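FBP protein (Leishmania major, PDB 5OFU) catalyses the hydrolysis of the 1-phosphate of fructose 1,6-bisphosphate, giving fructose 6-phosphate and phosphate, as a class 1 fructose-1,6-bisphosphatase that assembles as a homotetramer. Local coordinates at the interface of chains A and B. Residues are numbered along the deposited sequence; one frame, centred on the assembly and turned at random. Chains: chain A/B, FBP protein.

The interface of chains A and B. Residues chain A 131, 174-176; chain B 129-130, 173-174.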
ATOM      1  N   SER A 131      -0.484 -15.563 -13.059  1.00 40.84           N
ATOM      2  CA  SER A 131       0.397 -14.598 -13.727  1.00 39.25           C
ATOM      3  C   SER A 131      -0.153 -14.138 -15.071  1.00 37.85           C
ATOM      4  O   SER A 131      -0.682 -14.933 -15.830  1.00 37.03           O
ATOM      5  CB  SER A 131       1.803 -15.154 -13.899  1.00 39.03           C
ATOM      6  OG  SER A 131       2.442 -15.234 -12.638  1.00 40.22           O
ATOM      7  N   GLY A 174       2.856 -11.052 -11.446  1.00 35.28           N
ATOM      8  CA  GLY A 174       2.829 -12.328 -10.726  1.00 35.94           C
ATOM      9  C   GLY A 174       2.721 -12.162  -9.214  1.00 36.11           C
ATOM     10  O   GLY A 174       2.094 -11.219  -8.724  1.00 36.38           O
ATOM     11  N   SER A 175       3.363 -13.071  -8.481  1.00 36.01           N
ATOM     12  CA  SER A 175       3.462 -12.965  -7.033  1.00 36.57           C
ATOM     13  C   SER A 175       4.217 -11.699  -6.619  1.00 36.87           C
ATOM     14  O   SER A 175       3.972 -11.156  -5.549  1.00 38.66           O
ATOM     15  CB  SER A 175       4.127 -14.214  -6.443  1.00 36.88           C
ATOM     16  OG  SER A 175       5.497 -14.305  -6.788  1.00 35.90           O
ATOM     17  N   ALA A 176       5.146 -11.253  -7.468  1.00 36.02           N
ATOM     18  CA  ALA A 176       5.677  -9.878  -7.463  1.00 35.46           C
ATOM     19  C   ALA A 176       5.517  -9.313  -8.873  1.00 35.52           C
ATOM     20  O   ALA A 176       5.199 -10.053  -9.807  1.00 37.07           O
ATOM     21  CB  ALA A 176       7.135  -9.871  -7.061  1.00 35.15           C
TER
ATOM     22  N   ASN B 129       8.933 -15.526  -9.490  1.00 52.40           N
ATOM     23  CA  ASN B 129       7.832 -14.748  -8.917  1.00 51.93           C
ATOM     24  C   ASN B 129       6.489 -14.930  -9.643  1.00 49.05           C
ATOM     25  O   ASN B 129       5.727 -13.974  -9.814  1.00 51.56           O
ATOM     26  CB  ASN B 129       8.235 -13.262  -8.802  1.00 57.51           C
ATOM     27  CG  ASN B 129       8.900 -12.945  -7.473  1.00 57.17           C
ATOM     28  OD1 ASN B 129      10.079 -12.591  -7.438  1.00 56.90           O
ATOM     29  ND2 ASN B 129       8.155 -13.111  -6.369  1.00 55.51           N
ATOM     30  N   VAL B 130       6.207 -16.165 -10.055  1.00 46.09           N
ATOM     31  CA  VAL B 130       4.875 -16.535 -10.534  1.00 45.02           C
ATOM     32  C   VAL B 130       4.055 -17.111  -9.353  1.00 42.15           C
ATOM     33  O   VAL B 130       4.453 -16.956  -8.193  1.00 40.34           O
ATOM     34  CB  VAL B 130       4.952 -17.431 -11.775  1.00 46.61           C
ATOM     35  CG1 VAL B 130       5.748 -16.714 -12.856  1.00 48.07           C
ATOM     36  CG2 VAL B 130       5.548 -18.809 -11.466  1.00 47.68           C
ATOM     37  N   TYR B 173      -0.956 -16.681  -3.836  1.00 34.96           N
ATOM     38  CA  TYR B 173      -0.254 -15.440  -4.068  1.00 36.56           C
ATOM     39  C   TYR B 173       0.024 -15.353  -5.571  1.00 39.17           C
ATOM     40  O   TYR B 173       1.055 -15.827  -6.043  1.00 40.37           O
ATOM     41  CB  TYR B 173       1.034 -15.423  -3.257  1.00 35.31           C
ATOM     42  CG  TYR B 173       0.840 -15.796  -1.803  1.00 36.34           C
ATOM     43  CD1 TYR B 173       0.162 -14.940  -0.922  1.00 37.06           C
ATOM     44  CD2 TYR B 173       1.345 -16.988  -1.300  1.00 36.53           C
ATOM     45  CE1 TYR B 173      -0.004 -15.277   0.414  1.00 37.84           C
ATOM     46  CE2 TYR B 173       1.177 -17.342   0.028  1.00 36.63           C
ATOM     47  CZ  TYR B 173       0.504 -16.483   0.887  1.00 38.19           C
ATOM     48  OH  TYR B 173       0.345 -16.826   2.210  1.00 36.90           O
ATOM     49  N   GLY B 174      -0.943 -14.805  -6.315  1.00 38.96           N
ATOM     50  CA  GLY B 174      -0.840 -14.622  -7.759  1.00 37.04           C
ATOM     51  C   GLY B 174      -0.840 -13.152  -8.141  1.00 37.97           C
ATOM     52  O   GLY B 174      -0.312 -12.296  -7.406  1.00 38.16           O
TER
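B:Asn129 reaches across to the turn A:Gly174-A:Ala176, which joins strands 165-173 and 177-182, in a two-fold subunit interface of this class 1 fructose-1,6-bisphosphatase tetramer, captured here in the T-state. Along the asparagine side chain, CB passes A:Ser175 OG at 3.6 Å, and CG lies 3.6 Å from A:Ala176 CB. At the tip, the amide ND2 gives a hydrogen bond to A:Ser175 OG, 2.9 Å long and nearly straight (168° at H). The hydroxyl lies close to the amide plane, which favours the bond and helps set how the amide is turned, while A:Ala176 CB touches the CG-ND2 part of the group. The amide oxygen OD1 has the same methyl as its neighbour across the contact, 4.0 Å from A:Ala176 CB. Asparagine suits the place because its short arm ends in a flat N-H donor; its backbone has a positive phi, a conformation asparagine tolerates well.

Serine answers with a small hydroxyl that can accept and donate at once. With chi1 at 69°, A:Ser175 OG is tucked over its own main chain, flanked by N and C, and faces the asparagine amide; it also makes a weak hydrogen bond of 3.2 Å to the carbonyl O of B:Val130. The backbone N of A:Ser175 adds another weak bond, to B:Asn129 O, bent to 128° at H. The serine CB packs against main chain, 3.5 Å from B:Tyr173 O. Farther along, the beta-branched B:Val130 sets CB 3.4 Å from A:Ser131 OG, a van der Waals contact that the compact serine accommodates.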